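Local structure of purine nucleoside phosphorylase (1ODK) at residues I4-A8 against Y40-R44; E15-G21 against A82-V88; L98-I104 against I199-R205; R149-A154 against Y173-A177. The protein probably catalyses the phosphate-dependent cleavage of purine nucleosides, releasing the free base and a ribose 1-phosphate, as a hexameric member of the phosphorylase superfamily. One frame throughout, in Å; residues are numbered along the deposited sequence.

Contact 1 of 4, residues I4-A8 against Y40-R44; sequences IHVRA and YNDHR
His-43, Arg-7 and His-5 bury the largest areas where the irregular N-terminal segment 4-8 lies against the end of strand 37-41, with CA-CA distances of 6.0 Å for both Arg-7 to Asn-41 and Ala-8 to Tyr-40. His-43 (chi1 t) points its CB toward segment 4-8, and its ND1 donates to His-5 O at 3.2 Å (157°). Arg-7, with chi1 m and then an extended chain, lays its guanidinium flat on the His-43 ring, centres 3.3 Å apart and planes at 12°; its CD adds a CH-pi contact, 3.8 Å from the His-43 ring centroid. Arg-7 NE also donates to Ile-4 O at 3.2 Å (160°). Arg-7 is the centre of an inverse gamma turn (phi/psi -80/69), closed by a weak 2.9 Å bond from Ala-8 N to Val-6 O. Asn-41 OD1 receives a weak bond from Arg-7 N (3.0 Å), and Asn-41 ND2 is hydrogen-bonded to Leu-46 O. Ala-8 CB meets Tyr-40 CD1 at 3.5 Å. His-5 CD2 lies 3.8 Å from Arg-44 NE. Both side chains meet Met-65 of a second subunit, consistent with the histidine and arginine that complete a neighbour's active site in related hexameric phosphorylases. Behind them, helix 67-79 offers Glu-76 to His-5 ND1 and Val-6 N, while Tyr-40 and Asn-41 form a classic beta bulge against Gly-48 of strand 48-53.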
loop_
_atom_site.group_PDB
_atom_site.type_symbol
_atom_site.label_atom_id
_atom_site.label_comp_id
_atom_site.label_asym_id
_atom_site.label_seq_id
_atom_site.Cartn_x
_atom_site.Cartn_y
_atom_site.Cartn_z
ATOM N N ILE B 4 13.109 29.643 8.646
ATOM C CA ILE B 4 13.577 28.904 9.808
ATOM C C ILE B 4 14.984 28.326 9.685
ATOM O O ILE B 4 15.801 28.474 10.590
ATOM C CB ILE B 4 12.596 27.758 10.133
ATOM C CG1 ILE B 4 11.229 28.344 10.505
ATOM C CG2 ILE B 4 13.151 26.890 11.249
ATOM C CD1 ILE B 4 10.131 27.306 10.661
ATOM N N HIS B 5 15.277 27.678 8.565
ATOM C CA HIS B 5 16.584 27.058 8.403
ATOM C C HIS B 5 17.594 27.891 7.621
ATOM O O HIS B 5 18.708 28.124 8.094
ATOM C CB HIS B 5 16.394 25.678 7.783
ATOM C CG HIS B 5 15.342 24.865 8.470
ATOM N ND1 HIS B 5 13.995 25.136 8.348
ATOM C CD2 HIS B 5 15.436 23.814 9.321
ATOM C CE1 HIS B 5 13.306 24.289 9.091
ATOM N NE2 HIS B 5 14.157 23.475 9.692
ATOM N N VAL B 6 17.223 28.331 6.427
ATOM C CA VAL B 6 18.112 29.170 5.637
ATOM C C VAL B 6 17.770 30.589 6.081
ATOM O O VAL B 6 16.857 31.218 5.547
ATOM C CB VAL B 6 17.853 29.012 4.122
ATOM C CG1 VAL B 6 18.812 29.898 3.332
ATOM C CG2 VAL B 6 18.027 27.550 3.714
ATOM N N ARG B 7 18.506 31.077 7.077
ATOM C CA ARG B 7 18.266 32.402 7.640
ATOM C C ARG B 7 18.845 33.560 6.846
ATOM O O ARG B 7 19.778 34.233 7.282
ATOM C CB ARG B 7 18.770 32.433 9.084
ATOM C CG ARG B 7 18.029 31.433 9.962
ATOM C CD ARG B 7 18.534 31.404 11.384
ATOM N NE ARG B 7 17.733 30.492 12.195
ATOM C CZ ARG B 7 17.955 30.237 13.480
ATOM N NH1 ARG B 7 18.961 30.825 14.112
ATOM N NH2 ARG B 7 17.167 29.391 14.133
ATOM N N ALA B 8 18.267 33.792 5.676
ATOM C CA ALA B 8 18.698 34.867 4.801
ATOM C C ALA B 8 17.519 35.799 4.569
ATOM O O ALA B 8 16.424 35.565 5.075
ATOM C CB ALA B 8 19.173 34.293 3.476
ATOM N N TYR B 40 25.626 34.234 2.598
ATOM C CA TYR B 40 24.466 34.839 3.239
ATOM C C TYR B 40 23.878 33.992 4.361
ATOM O O TYR B 40 23.006 34.452 5.094
ATOM C CB TYR B 40 23.387 35.161 2.199
ATOM C CG TYR B 40 22.881 33.962 1.429
ATOM C CD1 TYR B 40 22.093 32.990 2.047
ATOM C CD2 TYR B 40 23.205 33.794 0.083
ATOM C CE1 TYR B 40 21.638 31.876 1.342
ATOM C CE2 TYR B 40 22.756 32.689 -0.630
ATOM C CZ TYR B 40 21.973 31.733 0.007
ATOM O OH TYR B 40 21.519 30.651 -0.701
ATOM N N ASN B 41 24.343 32.754 4.500
ATOM C CA ASN B 41 23.842 31.892 5.566
ATOM C C ASN B 41 24.798 30.780 5.934
ATOM O O ASN B 41 25.443 30.190 5.071
ATOM C CB ASN B 41 22.501 31.245 5.180
ATOM C CG ASN B 41 21.982 30.296 6.263
ATOM O OD1 ASN B 41 21.509 30.736 7.310
ATOM N ND2 ASN B 41 22.087 28.988 6.016
ATOM N N ASP B 42 24.892 30.501 7.230
ATOM C CA ASP B 42 25.722 29.404 7.699
ATOM C C ASP B 42 24.986 28.644 8.804
ATOM O O ASP B 42 25.504 27.675 9.357
ATOM C CB ASP B 42 27.096 29.900 8.182
ATOM C CG ASP B 42 27.013 30.810 9.388
ATOM O OD1 ASP B 42 28.074 31.327 9.791
ATOM O OD2 ASP B 42 25.910 31.010 9.933
ATOM N N HIS B 43 23.766 29.080 9.105
ATOM C CA HIS B 43 22.960 28.421 10.130
ATOM C C HIS B 43 22.755 26.955 9.754
ATOM O O HIS B 43 22.507 26.636 8.588
ATOM C CB HIS B 43 21.598 29.100 10.272
ATOM C CG HIS B 43 20.765 28.532 11.378
ATOM N ND1 HIS B 43 19.574 27.875 11.154
ATOM C CD2 HIS B 43 20.971 28.490 12.716
ATOM C CE1 HIS B 43 19.085 27.450 12.306
ATOM N NE2 HIS B 43 19.914 27.811 13.268
ATOM N N ARG B 44 22.860 26.075 10.748
ATOM C CA ARG B 44 22.720 24.631 10.549
ATOM C C ARG B 44 23.709 24.058 9.537
ATOM O O ARG B 44 23.511 22.963 9.003
ATOM C CB ARG B 44 21.287 24.279 10.137
ATOM C CG ARG B 44 20.358 24.049 11.332
ATOM C CD ARG B 44 18.924 23.808 10.892
ATOM N NE ARG B 44 18.040 23.479 12.010
ATOM C CZ ARG B 44 18.015 22.304 12.638
ATOM N NH1 ARG B 44 18.828 21.321 12.267
ATOM N NH2 ARG B 44 17.168 22.110 13.640
HETATM O O HOH W 1 16.517 25.847 12.729
HETATM O O HOH W 2 22.436 34.545 8.103
#

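Contact 2 of 4, residues E15-G21 against A82-V88; sequences ERVLLPG and ARVLVRV
Backbone hydrogen bonds define this parallel pairing of strands 16-20 and 84-88, whose axes approach to 4.4 Å at 25°. Register runs Arg-16 to Val-84, Val-17 to Leu-85, Leu-18 to Val-86 and Leu-19 to Arg-87. Val-17 N donates to Val-84 O (2.7 Å), Val-86 N to Val-17 O (2.9 Å), Leu-19 N to Val-86 O (2.8 Å) and Val-88 N to Leu-19 O (3.3 Å). At the start, Glu-15 O accepts from both Arg-83 N and Val-84 N, each at 2.8 Å. CA-H...O contacts run alongside, such as Leu-85 CA to Val-17 O at 3.3 Å.

Apolar contacts divide between two faces. Val-17 (t), Leu-19 (m, t) and Leu-85 (m, p) share one: Val-17 CG2 meets Ala-82 CB at 3.8 Å and Leu-19 CD1 meets Leu-85 CB at 3.9 Å, with Leu-77 of helix 67-79 packing on Leu-19 and Leu-85. On the other, next to helix 214-233, Pro-20 CB lies 3.8 Å from Val-88 CG2 and Leu-18 CD2 4.2 Å from Val-86 CB.

Water 3 bridges Leu-19 O (2.8 Å) and Arg-87 NH1 (2.6 Å), and Arg-87 also forms salt bridges with Glu-179 and Glu-181. Main-chain bonds thus fix the register of this alpha/beta sandwich sheet, aliphatic faces seat its helices, and buried Arg-87 and the Pro-20/Gly-21 strand end probably lie at the phosphate site, as in related hexameric phosphorylases.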
loop_
_atom_site.group_PDB
_atom_site.type_symbol
_atom_site.label_atom_id
_atom_site.label_comp_id
_atom_site.label_asym_id
_atom_site.label_seq_id
_atom_site.Cartn_x
_atom_site.Cartn_y
_atom_site.Cartn_z
ATOM N N GLU B 15 17.863 34.738 -8.438
ATOM C CA GLU B 15 16.812 33.956 -9.072
ATOM C C GLU B 15 17.344 32.597 -9.513
ATOM O O GLU B 15 16.610 31.607 -9.510
ATOM C CB GLU B 15 16.243 34.698 -10.283
ATOM C CG GLU B 15 15.334 35.856 -9.928
ATOM C CD GLU B 15 14.683 36.480 -11.150
ATOM O OE1 GLU B 15 13.843 37.386 -10.970
ATOM O OE2 GLU B 15 15.006 36.068 -12.286
ATOM N N ARG B 16 18.618 32.562 -9.896
ATOM C CA ARG B 16 19.266 31.336 -10.351
ATOM C C ARG B 16 20.111 30.768 -9.219
ATOM O O ARG B 16 20.968 31.461 -8.668
ATOM C CB ARG B 16 20.141 31.630 -11.573
ATOM C CG ARG B 16 19.354 32.211 -12.738
ATOM C CD ARG B 16 20.239 32.587 -13.917
ATOM N NE ARG B 16 19.425 33.040 -15.044
ATOM C CZ ARG B 16 18.738 34.177 -15.061
ATOM N NH1 ARG B 16 18.015 34.501 -16.126
ATOM N NH2 ARG B 16 18.785 35.001 -14.022
ATOM N N VAL B 17 19.889 29.496 -8.894
ATOM C CA VAL B 17 20.599 28.869 -7.783
ATOM C C VAL B 17 21.103 27.455 -8.062
ATOM O O VAL B 17 20.393 26.654 -8.667
ATOM C CB VAL B 17 19.661 28.765 -6.550
ATOM C CG1 VAL B 17 20.459 28.397 -5.306
ATOM C CG2 VAL B 17 18.889 30.064 -6.365
ATOM N N LEU B 18 22.325 27.154 -7.622
ATOM C CA LEU B 18 22.870 25.805 -7.762
ATOM C C LEU B 18 22.676 25.167 -6.385
ATOM O O LEU B 18 22.851 25.834 -5.361
ATOM C CB LEU B 18 24.362 25.813 -8.113
ATOM C CG LEU B 18 24.819 26.378 -9.465
ATOM C CD1 LEU B 18 26.197 25.805 -9.793
ATOM C CD2 LEU B 18 23.834 26.025 -10.562
ATOM N N LEU B 19 22.320 23.885 -6.364
ATOM C CA LEU B 19 22.072 23.176 -5.116
ATOM C C LEU B 19 22.984 21.984 -4.838
ATOM O O LEU B 19 22.606 20.838 -5.092
ATOM C CB LEU B 19 20.616 22.683 -5.082
ATOM C CG LEU B 19 19.504 23.732 -5.166
ATOM C CD1 LEU B 19 18.143 23.054 -5.277
ATOM C CD2 LEU B 19 19.554 24.621 -3.937
ATOM N N PRO B 20 24.203 22.227 -4.335
ATOM C CA PRO B 20 25.046 21.061 -4.060
ATOM C C PRO B 20 24.581 20.493 -2.714
ATOM O O PRO B 20 23.936 21.198 -1.945
ATOM C CB PRO B 20 26.451 21.654 -3.994
ATOM C CG PRO B 20 26.206 23.047 -3.461
ATOM C CD PRO B 20 24.962 23.486 -4.204
ATOM N N GLY B 21 24.880 19.229 -2.432
ATOM C CA GLY B 21 24.454 18.669 -1.157
ATOM C C GLY B 21 25.467 18.945 -0.057
ATOM O O GLY B 21 25.120 19.166 1.106
ATOM N N ALA B 82 14.049 32.331 -5.182
ATOM C CA ALA B 82 14.682 31.443 -6.154
ATOM C C ALA B 82 13.656 31.068 -7.222
ATOM O O ALA B 82 12.506 30.758 -6.904
ATOM C CB ALA B 82 15.224 30.185 -5.459
ATOM N N ARG B 83 14.078 31.099 -8.484
ATOM C CA ARG B 83 13.197 30.789 -9.609
ATOM C C ARG B 83 13.722 29.656 -10.485
ATOM O O ARG B 83 12.945 28.927 -11.101
ATOM C CB ARG B 83 12.996 32.045 -10.461
ATOM C CG ARG B 83 12.281 33.156 -9.712
ATOM C CD ARG B 83 10.824 32.786 -9.464
ATOM N NE ARG B 83 10.294 33.389 -8.243
ATOM C CZ ARG B 83 10.321 34.689 -7.964
ATOM N NH1 ARG B 83 10.857 35.548 -8.823
ATOM N NH2 ARG B 83 9.816 35.131 -6.817
ATOM N N VAL B 84 15.043 29.528 -10.544
ATOM C CA VAL B 84 15.695 28.483 -11.323
ATOM C C VAL B 84 16.657 27.769 -10.376
ATOM O O VAL B 84 17.630 28.359 -9.911
ATOM C CB VAL B 84 16.475 29.085 -12.515
ATOM C CG1 VAL B 84 17.157 27.985 -13.303
ATOM C CG2 VAL B 84 15.520 29.867 -13.417
ATOM N N LEU B 85 16.380 26.501 -10.086
ATOM C CA LEU B 85 17.218 25.746 -9.162
ATOM C C LEU B 85 17.756 24.467 -9.774
ATOM O O LEU B 85 16.991 23.586 -10.177
ATOM C CB LEU B 85 16.431 25.413 -7.887
ATOM C CG LEU B 85 15.778 26.601 -7.173
ATOM C CD1 LEU B 85 14.477 26.953 -7.877
ATOM C CD2 LEU B 85 15.490 26.252 -5.721
ATOM N N VAL B 86 19.079 24.363 -9.829
ATOM C CA VAL B 86 19.714 23.191 -10.408
ATOM C C VAL B 86 20.552 22.422 -9.398
ATOM O O VAL B 86 21.548 22.930 -8.874
ATOM C CB VAL B 86 20.605 23.582 -11.618
ATOM C CG1 VAL B 86 21.337 22.355 -12.165
ATOM C CG2 VAL B 86 19.739 24.209 -12.710
ATOM N N ARG B 87 20.131 21.196 -9.112
ATOM C CA ARG B 87 20.877 20.354 -8.195
ATOM C C ARG B 87 22.145 19.873 -8.886
ATOM O O ARG B 87 22.126 19.493 -10.056
ATOM C CB ARG B 87 20.049 19.134 -7.762
ATOM C CG ARG B 87 20.886 18.030 -7.092
ATOM C CD ARG B 87 20.018 16.952 -6.448
ATOM N NE ARG B 87 20.732 15.680 -6.295
ATOM C CZ ARG B 87 21.802 15.497 -5.527
ATOM N NH1 ARG B 87 22.301 16.506 -4.819
ATOM N NH2 ARG B 87 22.382 14.304 -5.480
ATOM N N VAL B 88 23.256 19.929 -8.162
ATOM C CA VAL B 88 24.526 19.438 -8.669
ATOM C C VAL B 88 25.030 18.539 -7.556
ATOM O O VAL B 88 25.224 18.981 -6.424
ATOM C CB VAL B 88 25.548 20.574 -8.939
ATOM C CG1 VAL B 88 25.118 21.373 -10.163
ATOM C CG2 VAL B 88 25.675 21.485 -7.720
HETATM O O HOH W 3 21.486 18.736 -3.685
#

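Contact 3 of 4, residues L98-I104 against I199-R205; sequences LAPGELI and ILAVSNR
Val-202 (chi1 t) is the apolar centre, burying 116 Å². Its CG2 meets Ile-104 CD1 at 3.9 Å and Leu-98 CD1 at 4.3 Å. Farther along, Leu-103 CD2 packs on Ala-201 CB at 3.9 Å and Leu-103 CD1 on Ile-199 CD1 at 4.1 Å. The backbones run antiparallel: Ile-104 and Leu-200 are a hydrogen-bonded pair (Ile-104 N to Leu-200 O and Leu-200 N to Ile-104 O, both 2.8 Å), Leu-103 and Ala-201 a non-hydrogen-bonded one. Val-202 N donates to Glu-102 O at 2.9 Å, and Gly-101 N to Val-202 O at 2.7 Å. Gly-101 (phi 95°) sits in a type II turn closed by Glu-102 N to Ala-99 O, with Ala-99 N to Glu-102 OE1 added, both 3.1 Å. At the polar edge, the Arg-205 guanidinium lays one face over Pro-100 CD, 3.9 Å from NH2. The turn leads into strand 103-106, paired antiparallel with 195-205 and parallel with 148-150; this end of strand 195-205 probably borders the purine site, as in related phosphorylases.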
loop_
_atom_site.group_PDB
_atom_site.type_symbol
_atom_site.label_atom_id
_atom_site.label_comp_id
_atom_site.label_asym_id
_atom_site.label_seq_id
_atom_site.Cartn_x
_atom_site.Cartn_y
_atom_site.Cartn_z
ATOM N N LEU B 98 28.030 2.835 -16.580
ATOM C CA LEU B 98 28.443 4.151 -16.099
ATOM C C LEU B 98 29.755 4.081 -15.331
ATOM O O LEU B 98 29.936 3.231 -14.458
ATOM C CB LEU B 98 27.362 4.763 -15.201
ATOM C CG LEU B 98 26.143 5.378 -15.890
ATOM C CD1 LEU B 98 25.138 5.829 -14.843
ATOM C CD2 LEU B 98 26.580 6.556 -16.742
ATOM N N ALA B 99 30.669 4.988 -15.659
ATOM C CA ALA B 99 31.965 5.029 -14.997
ATOM C C ALA B 99 32.076 6.273 -14.123
ATOM O O ALA B 99 31.447 7.296 -14.402
ATOM C CB ALA B 99 33.075 5.024 -16.034
ATOM N N PRO B 100 32.868 6.195 -13.041
ATOM C CA PRO B 100 33.043 7.338 -12.143
ATOM C C PRO B 100 33.535 8.563 -12.915
ATOM O O PRO B 100 34.385 8.448 -13.796
ATOM C CB PRO B 100 34.071 6.824 -11.140
ATOM C CG PRO B 100 33.718 5.361 -11.038
ATOM C CD PRO B 100 33.525 4.991 -12.496
ATOM N N GLY B 101 32.990 9.730 -12.586
ATOM C CA GLY B 101 33.383 10.949 -13.271
ATOM C C GLY B 101 32.453 11.289 -14.423
ATOM O O GLY B 101 32.448 12.416 -14.917
ATOM N N GLU B 102 31.661 10.316 -14.861
ATOM C CA GLU B 102 30.728 10.548 -15.955
ATOM C C GLU B 102 29.561 11.386 -15.426
ATOM O O GLU B 102 29.226 11.320 -14.243
ATOM C CB GLU B 102 30.216 9.211 -16.500
ATOM C CG GLU B 102 29.748 9.274 -17.946
ATOM C CD GLU B 102 29.368 7.910 -18.494
ATOM O OE1 GLU B 102 29.938 6.900 -18.023
ATOM O OE2 GLU B 102 28.513 7.851 -19.405
ATOM N N LEU B 103 28.949 12.180 -16.292
ATOM C CA LEU B 103 27.839 13.019 -15.869
ATOM C C LEU B 103 26.499 12.424 -16.271
ATOM O O LEU B 103 26.400 11.672 -17.243
ATOM C CB LEU B 103 27.968 14.418 -16.476
ATOM C CG LEU B 103 29.280 15.167 -16.220
ATOM C CD1 LEU B 103 29.182 16.556 -16.825
ATOM C CD2 LEU B 103 29.563 15.251 -14.717
ATOM N N ILE B 104 25.468 12.761 -15.509
ATOM C CA ILE B 104 24.122 12.297 -15.803
ATOM C C ILE B 104 23.172 13.480 -15.740
ATOM O O ILE B 104 23.090 14.161 -14.711
ATOM C CB ILE B 104 23.627 11.254 -14.777
ATOM C CG1 ILE B 104 24.466 9.978 -14.858
ATOM C CG2 ILE B 104 22.158 10.937 -15.039
ATOM C CD1 ILE B 104 24.142 8.964 -13.754
ATOM N N ILE B 199 21.867 17.658 -12.443
ATOM C CA ILE B 199 22.943 17.033 -13.184
ATOM C C ILE B 199 23.810 16.398 -12.103
ATOM O O ILE B 199 24.032 16.992 -11.043
ATOM C CB ILE B 199 23.739 18.050 -14.023
ATOM C CG1 ILE B 199 24.863 17.322 -14.766
ATOM C CG2 ILE B 199 24.264 19.174 -13.142
ATOM C CD1 ILE B 199 25.567 18.181 -15.795
ATOM N N LEU B 200 24.267 15.178 -12.349
ATOM C CA LEU B 200 25.069 14.476 -11.360
ATOM C C LEU B 200 26.367 13.941 -11.931
ATOM O O LEU B 200 26.488 13.720 -13.132
ATOM C CB LEU B 200 24.281 13.292 -10.788
ATOM C CG LEU B 200 22.889 13.558 -10.207
ATOM C CD1 LEU B 200 22.208 12.236 -9.902
ATOM C CD2 LEU B 200 23.005 14.414 -8.942
ATOM N N ALA B 201 27.330 13.728 -11.046
ATOM C CA ALA B 201 28.612 13.159 -11.422
ATOM C C ALA B 201 28.675 11.815 -10.700
ATOM O O ALA B 201 28.463 11.752 -9.490
ATOM C CB ALA B 201 29.751 14.062 -10.957
ATOM N N VAL B 202 28.935 10.740 -11.439
ATOM C CA VAL B 202 29.029 9.417 -10.832
ATOM C C VAL B 202 30.265 9.368 -9.931
ATOM O O VAL B 202 31.382 9.607 -10.385
ATOM C CB VAL B 202 29.142 8.314 -11.908
ATOM C CG1 VAL B 202 29.298 6.951 -11.246
ATOM C CG2 VAL B 202 27.914 8.331 -12.794
ATOM N N SER B 203 30.058 9.065 -8.655
ATOM C CA SER B 203 31.160 9.006 -7.701
ATOM C C SER B 203 31.544 7.583 -7.317
ATOM O O SER B 203 32.550 7.367 -6.639
ATOM C CB SER B 203 30.795 9.779 -6.436
ATOM O OG SER B 203 29.630 9.232 -5.842
ATOM N N ASN B 204 30.744 6.614 -7.749
ATOM C CA ASN B 204 31.005 5.220 -7.415
ATOM C C ASN B 204 29.915 4.325 -7.981
ATOM O O ASN B 204 28.978 4.797 -8.621
ATOM C CB ASN B 204 31.010 5.037 -5.898
ATOM C CG ASN B 204 29.658 5.352 -5.278
ATOM O OD1 ASN B 204 29.238 6.511 -5.227
ATOM N ND2 ASN B 204 28.961 4.319 -4.820
ATOM N N ARG B 205 30.048 3.030 -7.721
ATOM C CA ARG B 205 29.071 2.035 -8.144
ATOM C C ARG B 205 28.448 1.472 -6.874
ATOM O O ARG B 205 29.140 1.269 -5.875
ATOM C CB ARG B 205 29.752 0.921 -8.938
ATOM C CG ARG B 205 30.102 1.329 -10.358
ATOM C CD ARG B 205 31.400 0.699 -10.818
ATOM N NE ARG B 205 31.717 1.064 -12.195
ATOM C CZ ARG B 205 32.946 1.065 -12.699
ATOM N NH1 ARG B 205 33.975 0.725 -11.933
ATOM N NH2 ARG B 205 33.146 1.404 -13.967
#

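Contact 4 of 4, residues R149-A154 against Y173-A177; sequences RVGLVA and YGVLA
A beta-alpha-beta unit, strand 152-156, helix 164-171 and strand 175-179, brings these segments side by side. Its helix ends in a Schellman motif with Gly-174 (phi 98°) as C-prime residue, after which the chain enters the second strand. The two strands run in the same general sense but splay by 67°, with axes 4.6 Å apart at closest, so only two direct backbone bonds form: Leu-176 N to Leu-152 O at 2.8 Å (168°) and Ala-154 N to Ala-177 O at 3.0 Å (147°). Leu-176 (m, t) buries the largest area; its CD1 lies 3.8 Å from Gly-151 CA, at the corner where the chain leaves strand 148-150, and a CB modelled on that glycine would clash with it. Ala-154 CB packs on Val-175 CG1 at 3.8 Å, and Leu-152 CB lies 3.6 Å from Gly-174 O. Tyr-173 O is hydrogen-bonded to Tyr-125 OH of a third subunit. Water 4 links the segments, accepting from Leu-152 N at 3.0 Å and donating to Gly-174 O at 2.6 Å.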
loop_
_atom_site.group_PDB
_atom_site.type_symbol
_atom_site.label_atom_id
_atom_site.label_comp_id
_atom_site.label_asym_id
_atom_site.label_seq_id
_atom_site.Cartn_x
_atom_site.Cartn_y
_atom_site.Cartn_z
ATOM N N ARG B 149 25.442 10.963 -19.769
ATOM C CA ARG B 149 24.282 10.162 -20.132
ATOM C C ARG B 149 23.046 10.982 -19.775
ATOM O O ARG B 149 23.108 11.891 -18.944
ATOM C CB ARG B 149 24.270 8.835 -19.359
ATOM C CG ARG B 149 25.407 7.872 -19.703
ATOM C CD ARG B 149 25.321 7.402 -21.148
ATOM N NE ARG B 149 24.040 6.758 -21.428
ATOM C CZ ARG B 149 23.690 5.554 -20.980
ATOM N NH1 ARG B 149 24.530 4.848 -20.233
ATOM N NH2 ARG B 149 22.486 5.069 -21.259
ATOM N N VAL B 150 21.928 10.669 -20.416
ATOM C CA VAL B 150 20.681 11.367 -20.156
ATOM C C VAL B 150 19.622 10.317 -19.827
ATOM O O VAL B 150 19.357 9.411 -20.620
ATOM C CB VAL B 150 20.241 12.193 -21.387
ATOM C CG1 VAL B 150 18.958 12.951 -21.084
ATOM C CG2 VAL B 150 21.350 13.166 -21.778
ATOM N N GLY B 151 19.029 10.426 -18.645
ATOM C CA GLY B 151 18.024 9.453 -18.269
ATOM C C GLY B 151 17.566 9.514 -16.829
ATOM O O GLY B 151 17.684 10.538 -16.152
ATOM N N LEU B 152 17.046 8.388 -16.361
ATOM C CA LEU B 152 16.521 8.288 -15.008
ATOM C C LEU B 152 17.524 8.036 -13.906
ATOM O O LEU B 152 18.526 7.342 -14.092
ATOM C CB LEU B 152 15.488 7.161 -14.928
ATOM C CG LEU B 152 14.159 7.288 -15.663
ATOM C CD1 LEU B 152 13.397 5.971 -15.520
ATOM C CD2 LEU B 152 13.359 8.456 -15.089
ATOM N N VAL B 153 17.226 8.609 -12.744
ATOM C CA VAL B 153 18.009 8.370 -11.547
ATOM C C VAL B 153 16.917 7.934 -10.581
ATOM O O VAL B 153 15.730 8.051 -10.889
ATOM C CB VAL B 153 18.717 9.649 -10.989
ATOM C CG1 VAL B 153 19.772 10.136 -11.973
ATOM C CG2 VAL B 153 17.696 10.744 -10.685
ATOM N N ALA B 154 17.306 7.401 -9.435
ATOM C CA ALA B 154 16.332 7.001 -8.433
ATOM C C ALA B 154 16.725 7.741 -7.164
ATOM O O ALA B 154 17.886 7.692 -6.758
ATOM C CB ALA B 154 16.381 5.483 -8.205
ATOM N N TYR B 173 15.116 -1.311 -15.446
ATOM C CA TYR B 173 13.940 -0.471 -15.636
ATOM C C TYR B 173 14.337 0.954 -16.028
ATOM O O TYR B 173 13.520 1.872 -15.977
ATOM C CB TYR B 173 13.083 -0.469 -14.368
ATOM C CG TYR B 173 12.378 -1.785 -14.158
ATOM C CD1 TYR B 173 11.064 -1.972 -14.584
ATOM C CD2 TYR B 173 13.049 -2.873 -13.596
ATOM C CE1 TYR B 173 10.434 -3.208 -14.461
ATOM C CE2 TYR B 173 12.430 -4.118 -13.471
ATOM C CZ TYR B 173 11.123 -4.277 -13.907
ATOM O OH TYR B 173 10.515 -5.508 -13.804
ATOM N N GLY B 174 15.599 1.127 -16.416
ATOM C CA GLY B 174 16.070 2.431 -16.851
ATOM C C GLY B 174 16.826 3.302 -15.863
ATOM O O GLY B 174 17.317 4.370 -16.243
ATOM N N VAL B 175 16.932 2.874 -14.606
ATOM C CA VAL B 175 17.648 3.673 -13.614
ATOM C C VAL B 175 19.147 3.627 -13.876
ATOM O O VAL B 175 19.755 2.558 -13.902
ATOM C CB VAL B 175 17.373 3.181 -12.177
ATOM C CG1 VAL B 175 18.207 3.998 -11.171
ATOM C CG2 VAL B 175 15.889 3.309 -11.865
ATOM N N LEU B 176 19.742 4.794 -14.066
ATOM C CA LEU B 176 21.171 4.873 -14.340
ATOM C C LEU B 176 22.000 4.905 -13.068
ATOM O O LEU B 176 23.084 4.332 -13.017
ATOM C CB LEU B 176 21.474 6.126 -15.156
ATOM C CG LEU B 176 20.765 6.256 -16.501
ATOM C CD1 LEU B 176 21.102 7.603 -17.120
ATOM C CD2 LEU B 176 21.191 5.116 -17.418
ATOM N N ALA B 177 21.487 5.583 -12.046
ATOM C CA ALA B 177 22.204 5.712 -10.785
ATOM C C ALA B 177 21.249 6.122 -9.672
ATOM O O ALA B 177 20.100 6.487 -9.931
ATOM C CB ALA B 177 23.314 6.758 -10.932
HETATM O O HOH W 4 17.347 6.109 -18.232
#

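Overall arrangement
All four contacts reach one mixed sheet. Contacts 1 and 2 have centres 16 Å apart and nearest atoms about 5 Å apart, without touching. Contacts 2 and 3 meet through adjacent strands 84-93 and 195-205, Arg-87 O lying 3.0 Å from Ile-199 N, a probable hydrogen bond. Contact 4, nested in the chain loop closed by contact 3, touches it (Leu-103 O to Arg-149 N 2.8 Å; centres 11 Å). Contact 1 lies across the chain's centre from both, centres 30 and 33 Å away. It probably reaches a neighbouring subunit's active site, whereas contact 2, through Arg-87, probably belongs to this subunit's own. A glycerol, probably from crystallisation, lies about 3 Å from the Tyr-173 side chain.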